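Local coordinates for putative lipoprotein (Bacteroides fragilis, PDB 3QNK) that probably binds glycans at the bacterial outer membrane as a SusD-like lipoprotein, helping to deliver them to a partner transporter, at residues Y22-N25 / D26-E30; D74-W77 / E78-V82; C87-F90 / F91-G95; S105-T108 / G109-H112; M117-F120 / E121-K124. All coordinates share one frame; numbering follows the deposited sequence.

Contact 1 of 5, residues Y22-N25 / D26-E30; sequences YYVN and DLYSE
Four successive i to i+4 hydrogen bonds tie residues 22-25 to residues 26-30 in a regular helical turn: Asp26 to Tyr22, Leu27 to Tyr23, Tyr28 to Val24 and Ser29 to Asn25. The last of these, from Ser29 N to Asn25 O, measures 2.9 Å. On the apolar side, Leu27 reaches back one turn to the rim of the Tyr23 ring, where its CD1 lies near the ring plane and 3.8 Å from Tyr23 CE1. Chi1 of -168° swings that ring toward Leu27, and chi2 of -76° sets its tilt. The Tyr23 hydroxyl is bonded to the backbone carbonyl of Lys86. One step along, Val24 and Tyr28 run side by side, with Val24 CG1 3.8 Å from Tyr28 CE2. This is the helix 17-29 of the alpha-alpha superhelix, and its branched and aromatic side chains fill the seam with helices 76-93 and 101-126: Val24 rests on Phe90, Leu27 on Val111 and Leu114. Tyr28 suits the margin of that seam, since its ring packs while its hydroxyl bonds to the backbone N of Ala179 and probably to Glu110. The polar flank carries Asn25, whose ND2 donates to Ile8 O of the second subunit, and Asp26, paired with Lys86. Ser29 OG turns back to donate to Asp26 O at 3.0 Å, a use of serine that gives this carbonyl a side-chain donor.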
# COMPACT_ATOMS: atom_id res chain seq x y z
N TYR B 22 -16.53 -16.83 -4.34
CA TYR B 22 -15.39 -16.07 -4.85
C TYR B 22 -15.01 -14.93 -3.88
O TYR B 22 -13.82 -14.65 -3.70
CB TYR B 22 -15.66 -15.50 -6.25
CG TYR B 22 -15.59 -16.52 -7.37
CD1 TYR B 22 -14.87 -17.70 -7.23
CD2 TYR B 22 -16.20 -16.26 -8.60
CE1 TYR B 22 -14.83 -18.65 -8.26
CE2 TYR B 22 -16.14 -17.19 -9.65
CZ TYR B 22 -15.45 -18.38 -9.47
OH TYR B 22 -15.39 -19.31 -10.51
N TYR B 23 -16.01 -14.32 -3.22
CA TYR B 23 -15.79 -13.26 -2.24
C TYR B 23 -14.96 -13.81 -1.07
O TYR B 23 -13.98 -13.17 -0.66
CB TYR B 23 -17.13 -12.69 -1.74
CG TYR B 23 -17.01 -11.41 -0.93
CD1 TYR B 23 -16.57 -11.44 0.39
CD2 TYR B 23 -17.34 -10.18 -1.49
CE1 TYR B 23 -16.42 -10.27 1.13
CE2 TYR B 23 -17.18 -9.00 -0.77
CZ TYR B 23 -16.73 -9.05 0.54
OH TYR B 23 -16.61 -7.90 1.27
N VAL B 24 -15.33 -15.00 -0.56
CA VAL B 24 -14.63 -15.65 0.57
C VAL B 24 -13.20 -16.03 0.12
O VAL B 24 -12.27 -15.84 0.88
CB VAL B 24 -15.44 -16.82 1.14
CG1 VAL B 24 -14.75 -17.46 2.34
CG2 VAL B 24 -16.83 -16.36 1.55
N ASN B 25 -13.02 -16.46 -1.16
CA ASN B 25 -11.69 -16.75 -1.70
C ASN B 25 -10.81 -15.51 -1.69
O ASN B 25 -9.61 -15.61 -1.38
CB ASN B 25 -11.77 -17.29 -3.13
CG ASN B 25 -12.34 -18.68 -3.31
OD1 ASN B 25 -12.84 -19.34 -2.37
ND2 ASN B 25 -12.29 -19.16 -4.54
N ASP B 26 -11.42 -14.34 -1.99
CA ASP B 26 -10.73 -13.04 -1.96
C ASP B 26 -10.29 -12.72 -0.54
O ASP B 26 -9.21 -12.16 -0.35
CB ASP B 26 -11.63 -11.94 -2.52
CG ASP B 26 -10.96 -10.59 -2.66
OD1 ASP B 26 -9.90 -10.53 -3.32
OD2 ASP B 26 -11.54 -9.58 -2.17
N LEU B 27 -11.13 -13.07 0.46
CA LEU B 27 -10.82 -12.83 1.87
C LEU B 27 -9.65 -13.71 2.30
O LEU B 27 -8.78 -13.25 3.04
CB LEU B 27 -12.04 -13.03 2.78
CG LEU B 27 -13.20 -12.07 2.60
CD1 LEU B 27 -14.42 -12.55 3.34
CD2 LEU B 27 -12.85 -10.71 3.09
N TYR B 28 -9.60 -14.95 1.82
CA TYR B 28 -8.47 -15.84 2.11
C TYR B 28 -7.21 -15.29 1.45
O TYR B 28 -6.14 -15.36 2.04
CB TYR B 28 -8.74 -17.27 1.62
CG TYR B 28 -9.51 -18.15 2.59
CD1 TYR B 28 -8.87 -18.76 3.67
CD2 TYR B 28 -10.86 -18.44 2.37
CE1 TYR B 28 -9.57 -19.61 4.54
CE2 TYR B 28 -11.57 -19.27 3.24
CZ TYR B 28 -10.92 -19.86 4.32
OH TYR B 28 -11.62 -20.68 5.18
N SER B 29 -7.36 -14.72 0.23
CA SER B 29 -6.24 -14.15 -0.53
C SER B 29 -5.64 -12.92 0.20
O SER B 29 -4.49 -12.55 -0.06
CB SER B 29 -6.68 -13.80 -1.96
OG SER B 29 -6.81 -12.40 -2.18
N GLU B 30 -6.39 -12.35 1.15
CA GLU B 30 -5.94 -11.22 1.96
C GLU B 30 -4.97 -11.67 3.05
O GLU B 30 -4.40 -10.81 3.72
CB GLU B 30 -7.11 -10.44 2.56
CG GLU B 30 -7.84 -9.55 1.57
CD GLU B 30 -7.07 -8.44 0.88
OE1 GLU B 30 -6.01 -8.02 1.40
OE2 GLU B 30 -7.55 -7.98 -0.18

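Contact 2 of 5, residues D74-W77 / E78-V82; sequences DDVW and EDYYV. With ACT (acetate ion), chain I.
Asp75 O receives the backbone N-H of Asp79 at 2.9 Å, a bond that is nearly straight (166° at the hydrogen). The next rung joins Tyr80 N to Val76 O, also at 2.9 Å, and together the two bonds set the first turn of helix 76-93. Asp75 occupies the N-cap position, though its carboxylate makes no capping bond. Instead its OD1 lies 3.7 Å from Glu78 OE1, the two side chains running alongside each other with their carboxylate planes almost perpendicular; this like-charged pair is probably tolerated because both residues are exposed to solvent. On the buried side, Tyr81 meets Trp77 in an edge-to-face pair. The tyrosine edge points at one face of the five-membered ring, with the planes at 69°. CE2 of Tyr81 lies 3.6 Å from CE2 of Trp77. A chi1 of -172° swings the indole forward from CB, toward the turn that holds Tyr81, so that the tyrosine edge meets its face. Beside this pair, Val76 CG1 packs 3.6 Å from Tyr80 CD1, while the hydroxyl of Tyr80 donates to OXT of an acetate ion, probably from the crystallisation liquor, at 3.0 Å. Tyrosine serves both positions, giving a ring for packing and a hydroxyl for the polar end: that of Tyr81 bonds to the backbone N of Ile130. Both tyrosines lean on Met122 of helix 101-126, and Trp77 is enclosed by Val129, Val500 and, edge-to-face, Tyr126.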
# COMPACT_ATOMS: atom_id res chain seq x y z
N ASP B 74 5.32 -2.16 9.26
CA ASP B 74 5.15 -3.00 8.08
C ASP B 74 3.78 -2.74 7.44
O ASP B 74 3.20 -3.64 6.83
CB ASP B 74 5.33 -4.50 8.44
CG ASP B 74 6.57 -4.80 9.27
OD1 ASP B 74 7.64 -4.16 9.02
OD2 ASP B 74 6.49 -5.70 10.15
N ASP B 75 3.26 -1.50 7.62
CA ASP B 75 1.99 -0.98 7.10
C ASP B 75 0.81 -1.82 7.56
O ASP B 75 -0.22 -1.85 6.86
CB ASP B 75 2.02 -0.90 5.57
CG ASP B 75 3.11 0.02 5.02
OD1 ASP B 75 3.06 1.24 5.29
OD2 ASP B 75 3.99 -0.48 4.28
N VAL B 76 0.95 -2.50 8.73
CA VAL B 76 -0.10 -3.39 9.22
C VAL B 76 -1.39 -2.60 9.56
O VAL B 76 -2.46 -3.04 9.14
CB VAL B 76 0.38 -4.32 10.35
CG1 VAL B 76 -0.80 -5.03 11.05
CG2 VAL B 76 1.33 -5.37 9.78
N TRP B 77 -1.29 -1.44 10.22
CA TRP B 77 -2.46 -0.62 10.54
C TRP B 77 -3.25 -0.24 9.25
O TRP B 77 -4.45 -0.52 9.16
CB TRP B 77 -2.03 0.63 11.32
CG TRP B 77 -3.18 1.43 11.87
CD1 TRP B 77 -3.98 2.29 11.18
CD2 TRP B 77 -3.61 1.49 13.24
NE1 TRP B 77 -4.87 2.90 12.04
CE2 TRP B 77 -4.68 2.42 13.31
CE3 TRP B 77 -3.21 0.84 14.43
CZ2 TRP B 77 -5.37 2.69 14.50
CZ3 TRP B 77 -3.89 1.11 15.60
CH2 TRP B 77 -4.96 2.03 15.63
N GLU B 78 -2.56 0.32 8.25
CA GLU B 78 -3.11 0.72 6.95
C GLU B 78 -3.78 -0.44 6.19
O GLU B 78 -4.96 -0.35 5.79
CB GLU B 78 -1.98 1.29 6.09
CG GLU B 78 -2.43 1.99 4.82
CD GLU B 78 -1.32 2.47 3.90
OE1 GLU B 78 -0.18 2.67 4.37
OE2 GLU B 78 -1.62 2.69 2.70
N ASP B 79 -3.02 -1.54 6.00
CA ASP B 79 -3.43 -2.69 5.23
C ASP B 79 -4.52 -3.55 5.86
O ASP B 79 -5.41 -4.04 5.15
CB ASP B 79 -2.20 -3.57 4.95
CG ASP B 79 -1.12 -2.97 4.05
OD1 ASP B 79 -1.40 -1.96 3.37
OD2 ASP B 79 0.00 -3.53 4.02
N TYR B 80 -4.42 -3.80 7.14
CA TYR B 80 -5.30 -4.73 7.82
C TYR B 80 -6.71 -4.17 8.06
O TYR B 80 -7.65 -4.96 8.12
CB TYR B 80 -4.62 -5.24 9.10
CG TYR B 80 -3.70 -6.39 8.77
CD1 TYR B 80 -2.52 -6.18 8.05
CD2 TYR B 80 -4.06 -7.70 9.02
CE1 TYR B 80 -1.70 -7.24 7.67
CE2 TYR B 80 -3.27 -8.77 8.62
CZ TYR B 80 -2.08 -8.53 7.96
OH TYR B 80 -1.29 -9.60 7.59
N TYR B 81 -6.88 -2.83 8.08
CA TYR B 81 -8.23 -2.27 8.20
C TYR B 81 -9.00 -2.45 6.90
O TYR B 81 -10.21 -2.64 6.95
CB TYR B 81 -8.22 -0.81 8.67
CG TYR B 81 -8.15 -0.71 10.17
CD1 TYR B 81 -9.17 -1.21 10.97
CD2 TYR B 81 -7.04 -0.14 10.80
CE1 TYR B 81 -9.10 -1.16 12.37
CE2 TYR B 81 -6.96 -0.07 12.20
CZ TYR B 81 -7.99 -0.58 12.98
OH TYR B 81 -7.92 -0.51 14.34
N VAL B 82 -8.28 -2.51 5.77
CA VAL B 82 -8.87 -2.77 4.43
C VAL B 82 -9.43 -4.19 4.43
O VAL B 82 -10.56 -4.42 4.00
CB VAL B 82 -7.83 -2.56 3.29
CG1 VAL B 82 -8.39 -2.97 1.94
CG2 VAL B 82 -7.34 -1.12 3.22
C ACT I . -1.39 -13.38 8.94
O ACT I . -0.44 -14.10 8.50
OXT ACT I . -2.03 -12.47 8.18
CH3 ACT I . -1.67 -13.75 10.40

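Contact 3 of 5, residues C87-F90 / F91-G95; sequences CNRF and FERIG
Ile94 lies over one face of the Phe90 ring in a CH-pi contact, its CB 4.2 Å from the ring centroid and displaced toward the rim. The end of the isoleucine follows the same ring, CD1 coming within 3.6 Å of Phe90 CZ. Phe90 turns its ring away from its own amide nitrogen (chi1 179°) and toward the next turn, where a branched aliphatic residue can cover it. The Phe91 ring lies beside Cys87 and Phe90, its CD1 4.2 Å from Phe90 CD1, and is also met by His112 of helix 101-126. Beneath these side chains the i to i+4 ladder runs on from Cys87 to Phe91 and continues to Ile94 N on Phe90 O at 2.8 Å. That carbonyl also receives a second, weak bond from Arg93 N. Farther out, the aliphatic parts of Arg89 and Arg93 lie alongside each other, Arg89 CD to Arg93 CG 3.9 Å, with the guanidinium planes well apart in angle. The chemistry is that of an amphipathic stretch of helix: Phe90 and Ile94, both buried, form the apolar inner side, while on the outer side Arg89 carries its charge to Glu7 and Glu92 uses OE2 to accept the backbone N-H of Val135.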
# COMPACT_ATOMS: atom_id res chain seq x y z
N CYS B 87 -14.26 -8.06 5.38
CA CYS B 87 -14.96 -9.03 6.25
C CYS B 87 -16.30 -8.47 6.68
O CYS B 87 -17.32 -9.17 6.56
CB CYS B 87 -14.13 -9.40 7.47
SG CYS B 87 -12.58 -10.24 7.10
N ASN B 88 -16.30 -7.22 7.20
CA ASN B 88 -17.49 -6.51 7.71
C ASN B 88 -18.55 -6.36 6.63
O ASN B 88 -19.73 -6.42 6.95
CB ASN B 88 -17.10 -5.15 8.27
CG ASN B 88 -16.25 -5.22 9.51
OD1 ASN B 88 -16.27 -6.20 10.26
ND2 ASN B 88 -15.49 -4.16 9.75
N ARG B 89 -18.12 -6.21 5.37
CA ARG B 89 -19.05 -6.13 4.26
C ARG B 89 -19.75 -7.45 4.08
O ARG B 89 -20.96 -7.47 3.90
CB ARG B 89 -18.34 -5.74 2.97
CG ARG B 89 -19.24 -5.85 1.74
CD ARG B 89 -20.11 -4.63 1.53
NE ARG B 89 -19.73 -3.96 0.30
CZ ARG B 89 -19.36 -2.69 0.21
NH1 ARG B 89 -19.31 -1.93 1.31
NH2 ARG B 89 -19.02 -2.17 -0.96
N PHE B 90 -18.99 -8.56 4.13
CA PHE B 90 -19.55 -9.90 4.02
C PHE B 90 -20.68 -10.03 5.04
O PHE B 90 -21.83 -10.30 4.67
CB PHE B 90 -18.47 -10.97 4.23
CG PHE B 90 -19.00 -12.40 4.16
CD1 PHE B 90 -19.53 -13.02 5.28
CD2 PHE B 90 -18.98 -13.10 2.96
CE1 PHE B 90 -20.05 -14.32 5.19
CE2 PHE B 90 -19.47 -14.40 2.88
CZ PHE B 90 -19.98 -15.00 4.01
N PHE B 91 -20.34 -9.74 6.33
CA PHE B 91 -21.27 -9.84 7.46
C PHE B 91 -22.53 -8.96 7.25
O PHE B 91 -23.63 -9.40 7.61
CB PHE B 91 -20.57 -9.48 8.77
CG PHE B 91 -19.53 -10.48 9.20
CD1 PHE B 91 -19.85 -11.83 9.33
CD2 PHE B 91 -18.24 -10.07 9.54
CE1 PHE B 91 -18.89 -12.75 9.75
CE2 PHE B 91 -17.29 -10.99 9.97
CZ PHE B 91 -17.62 -12.32 10.07
N GLU B 92 -22.39 -7.79 6.62
CA GLU B 92 -23.51 -6.91 6.31
C GLU B 92 -24.43 -7.46 5.23
O GLU B 92 -25.65 -7.32 5.34
CB GLU B 92 -23.01 -5.52 5.84
CG GLU B 92 -22.47 -4.62 6.94
CD GLU B 92 -21.95 -3.25 6.52
OE1 GLU B 92 -21.76 -3.01 5.30
OE2 GLU B 92 -21.72 -2.42 7.42
N ARG B 93 -23.86 -8.06 4.18
CA ARG B 93 -24.64 -8.48 3.01
C ARG B 93 -25.02 -9.97 2.96
O ARG B 93 -25.89 -10.32 2.15
CB ARG B 93 -23.87 -8.11 1.72
CG ARG B 93 -23.46 -6.63 1.61
CD ARG B 93 -24.11 -5.94 0.43
NE ARG B 93 -25.56 -5.98 0.54
CZ ARG B 93 -26.41 -5.98 -0.48
NH1 ARG B 93 -25.96 -5.92 -1.73
NH2 ARG B 93 -27.72 -6.03 -0.27
N ILE B 94 -24.43 -10.83 3.83
CA ILE B 94 -24.70 -12.27 3.82
C ILE B 94 -26.14 -12.61 4.28
O ILE B 94 -26.70 -13.59 3.80
CB ILE B 94 -23.62 -13.11 4.57
CG1 ILE B 94 -23.62 -14.60 4.16
CG2 ILE B 94 -23.68 -12.96 6.09
CD1 ILE B 94 -23.32 -14.92 2.66
N GLY B 95 -26.73 -11.80 5.16
CA GLY B 95 -28.10 -12.02 5.65
C GLY B 95 -29.18 -12.08 4.58
O GLY B 95 -30.10 -12.91 4.64

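Contact 4 of 5, residues S105-T108 / G109-H112; sequences SRLT and GEVH
Helix 101-126 of the alpha-alpha superhelix runs through residues 105-112, where Arg106 and Glu110 lie alongside each other one turn apart. Four i to i+4 backbone hydrogen bonds hold the turn, from Gly109, Glu110, Val111 and His112 back to Ser105, Arg106, Leu107 and Thr108; that from His112 N to Thr108 O is 2.9 Å. Of the ionic interactions, the Arg106-Glu110 salt bridge is long, NE to OE2 3.7 Å. The two chains run in the same direction and the carboxylate oxygen sits near the guanidinium plane, at its edge, with the two planes 24° apart. The stronger partner of Arg106 is Glu103, and the other oxygen of Glu110 probably pairs with Tyr28. Apolar contacts come from Leu107 and Val111, which suit the side turned to helices 17-29 and 76-93: Leu107 packs on Val24, Val111 on Phe90. Thr108 and His112 combine both characters. Thr108 OG1 bonds back to Lys104 O and His112 ND1 to Asp159, while the threonine methyl, anti to its own amide nitrogen (OG1 at chi1 -53°), lies alongside the imidazole with CG2 3.7 Å from His112 NE2.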
# COMPACT_ATOMS: atom_id res chain seq x y z
N SER B 105 -23.87 -20.67 6.73
CA SER B 105 -23.33 -20.77 8.09
C SER B 105 -21.84 -21.09 8.08
O SER B 105 -21.08 -20.40 8.75
CB SER B 105 -24.08 -21.83 8.90
OG SER B 105 -23.55 -21.91 10.22
N ARG B 106 -21.42 -22.13 7.32
CA ARG B 106 -20.02 -22.56 7.20
C ARG B 106 -19.17 -21.38 6.65
O ARG B 106 -18.16 -21.05 7.26
CB ARG B 106 -19.92 -23.85 6.33
CG ARG B 106 -18.51 -24.27 5.86
CD ARG B 106 -18.31 -23.84 4.41
NE ARG B 106 -17.79 -24.88 3.51
CZ ARG B 106 -18.53 -25.84 2.95
NH1 ARG B 106 -19.82 -25.95 3.25
NH2 ARG B 106 -17.98 -26.70 2.11
N LEU B 107 -19.63 -20.70 5.55
CA LEU B 107 -18.91 -19.55 4.98
C LEU B 107 -18.77 -18.43 5.99
O LEU B 107 -17.68 -17.87 6.12
CB LEU B 107 -19.58 -19.01 3.71
CG LEU B 107 -19.60 -19.91 2.47
CD1 LEU B 107 -20.49 -19.30 1.38
CD2 LEU B 107 -18.21 -20.20 1.95
N THR B 108 -19.86 -18.11 6.74
CA THR B 108 -19.84 -17.06 7.78
C THR B 108 -18.76 -17.40 8.83
O THR B 108 -18.04 -16.50 9.25
CB THR B 108 -21.23 -16.87 8.39
OG1 THR B 108 -22.16 -16.66 7.33
CG2 THR B 108 -21.29 -15.69 9.34
N GLY B 109 -18.64 -18.68 9.19
CA GLY B 109 -17.64 -19.17 10.13
C GLY B 109 -16.24 -18.89 9.65
O GLY B 109 -15.40 -18.46 10.43
N GLU B 110 -15.99 -19.07 8.34
CA GLU B 110 -14.69 -18.83 7.71
C GLU B 110 -14.33 -17.36 7.78
O GLU B 110 -13.18 -17.03 8.07
CB GLU B 110 -14.68 -19.32 6.25
CG GLU B 110 -15.15 -20.75 6.03
CD GLU B 110 -14.85 -21.35 4.68
OE1 GLU B 110 -13.66 -21.36 4.30
OE2 GLU B 110 -15.77 -21.88 4.02
N VAL B 111 -15.31 -16.46 7.58
CA VAL B 111 -15.10 -15.01 7.66
C VAL B 111 -14.86 -14.60 9.12
O VAL B 111 -14.03 -13.71 9.34
CB VAL B 111 -16.26 -14.23 6.99
CG1 VAL B 111 -15.95 -12.75 6.92
CG2 VAL B 111 -16.52 -14.77 5.58
N HIS B 112 -15.51 -15.28 10.10
CA HIS B 112 -15.27 -15.01 11.53
C HIS B 112 -13.82 -15.32 11.87
O HIS B 112 -13.17 -14.52 12.57
CB HIS B 112 -16.20 -15.81 12.45
CG HIS B 112 -17.54 -15.18 12.62
ND1 HIS B 112 -17.70 -14.00 13.34
CD2 HIS B 112 -18.74 -15.56 12.12
CE1 HIS B 112 -18.99 -13.71 13.25
NE2 HIS B 112 -19.66 -14.62 12.53

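Contact 5 of 5, residues M117-F120 / E121-K124; sequences MFYF and EMVK
Lys124 folds back over one face of the Phe120 ring, its CE 3.8 Å from the ring centroid and its NZ 3.5 Å from Phe120 CE2. Two torsions bring it there. At chi1 64° the lysine CG stands between the backbone N and the carbonyl carbon, an uncommon choice in a helix, and a bend at chi3 then carries CE across the ring. Phe120 meets it with its ring extended toward the following turn (chi1 -174°), and the two side chains cross at about a right angle. The apolar methylenes suit the aromatic face, while the ammonium group has a cation-pi partner in Tyr455 and a long salt bridge, 3.8 Å, to OE2 of Glu121, whose OE1 is salt-bridged to Arg125. On another side, Met122, present as selenomethionine, bends at chi3 (-86°) and brings its CE to 3.5 Å from Tyr119 CD1; a flexible selenoether chain can follow the tyrosine in this way. Lys124 N bonds to Phe120 O at 2.9 Å. Tyr119 O receives two N-H groups, that of Val123 at 2.8 Å and, weakly, that of Met122. This buried part of helix 101-126 is enclosed by three other helices: Phe118 rests on Cys87 of helix 76-93, Val123 packs against Ile156 of helix 149-166, and Phe120 lies on Val191 of helix 181-194.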
# COMPACT_ATOMS: atom_id res chain seq x y z
N MSE B 117 -8.29 -13.40 12.75
CA MSE B 117 -6.90 -13.50 12.33
C MSE B 117 -6.34 -12.14 11.94
O MSE B 117 -5.20 -11.84 12.29
CB MSE B 117 -6.79 -14.49 11.16
CG MSE B 117 -5.41 -14.49 10.53
SE MSE B 117 -5.18 -15.98 9.40
CE MSE B 117 -4.73 -17.28 10.77
N PHE B 118 -7.12 -11.32 11.23
CA PHE B 118 -6.69 -9.99 10.77
C PHE B 118 -6.53 -9.04 11.94
O PHE B 118 -5.50 -8.38 12.01
CB PHE B 118 -7.63 -9.40 9.71
CG PHE B 118 -7.71 -10.21 8.44
CD1 PHE B 118 -6.58 -10.85 7.94
CD2 PHE B 118 -8.89 -10.30 7.73
CE1 PHE B 118 -6.65 -11.59 6.75
CE2 PHE B 118 -8.95 -11.05 6.54
CZ PHE B 118 -7.83 -11.68 6.06
N TYR B 119 -7.50 -9.01 12.88
CA TYR B 119 -7.43 -8.17 14.07
C TYR B 119 -6.29 -8.61 14.98
O TYR B 119 -5.62 -7.75 15.56
CB TYR B 119 -8.73 -8.15 14.83
CG TYR B 119 -9.64 -6.98 14.47
CD1 TYR B 119 -9.27 -5.67 14.75
CD2 TYR B 119 -10.89 -7.20 13.90
CE1 TYR B 119 -10.10 -4.60 14.42
CE2 TYR B 119 -11.74 -6.14 13.58
CZ TYR B 119 -11.33 -4.84 13.83
OH TYR B 119 -12.16 -3.81 13.51
N PHE B 120 -6.04 -9.93 15.09
CA PHE B 120 -4.94 -10.44 15.92
C PHE B 120 -3.60 -9.95 15.41
O PHE B 120 -2.78 -9.61 16.24
CB PHE B 120 -4.95 -11.97 16.01
CG PHE B 120 -3.94 -12.58 16.96
CD1 PHE B 120 -3.76 -12.07 18.25
CD2 PHE B 120 -3.21 -13.72 16.60
CE1 PHE B 120 -2.84 -12.66 19.13
CE2 PHE B 120 -2.31 -14.31 17.49
CZ PHE B 120 -2.13 -13.78 18.74
N GLU B 121 -3.39 -9.84 14.08
CA GLU B 121 -2.15 -9.30 13.52
C GLU B 121 -1.91 -7.86 13.95
O GLU B 121 -0.75 -7.46 14.16
CB GLU B 121 -2.11 -9.36 11.99
CG GLU B 121 -1.33 -10.54 11.47
CD GLU B 121 0.07 -10.77 12.01
OE1 GLU B 121 0.88 -9.81 11.96
OE2 GLU B 121 0.37 -11.90 12.46
N MSE B 122 -2.99 -7.09 14.10
CA MSE B 122 -2.91 -5.71 14.54
C MSE B 122 -2.69 -5.63 16.04
O MSE B 122 -1.78 -4.94 16.49
CB MSE B 122 -4.18 -4.95 14.14
CG MSE B 122 -4.29 -4.75 12.63
SE MSE B 122 -5.67 -3.49 12.20
CE MSE B 122 -7.09 -4.64 12.16
N VAL B 123 -3.52 -6.34 16.81
CA VAL B 123 -3.48 -6.33 18.28
C VAL B 123 -2.13 -6.80 18.80
O VAL B 123 -1.59 -6.14 19.70
CB VAL B 123 -4.67 -7.11 18.91
CG1 VAL B 123 -4.55 -7.20 20.43
CG2 VAL B 123 -5.98 -6.44 18.53
N LYS B 124 -1.54 -7.89 18.23
CA LYS B 124 -0.24 -8.40 18.69
C LYS B 124 0.89 -7.33 18.50
O LYS B 124 1.91 -7.41 19.17
CB LYS B 124 0.13 -9.76 18.06
CG LYS B 124 0.34 -9.76 16.55
CD LYS B 124 0.98 -11.07 16.05
CE LYS B 124 0.03 -12.20 15.75
NZ LYS B 124 0.70 -13.53 15.89

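Three helices carry all five contacts: contact 1 lies on helix 17-29, contacts 2 and 3 on helix 76-93, contacts 4 and 5 on helix 101-126, in that order along the chain. Contacts 2 and 3 have centres about 20 Å apart, contacts 4 and 5 about 18 Å. Because the last two helices run antiparallel, contact 2 lies beside contact 5 and contact 3 beside contact 4, each pair with centres about 10 Å apart. Contact 1 touches contacts 3, 4 and 5, packing helix 17-29 against both. The whole forms one helical bundle within the family's N-terminal range, consistent with the alpha-alpha superhelix of SusD-like proteins.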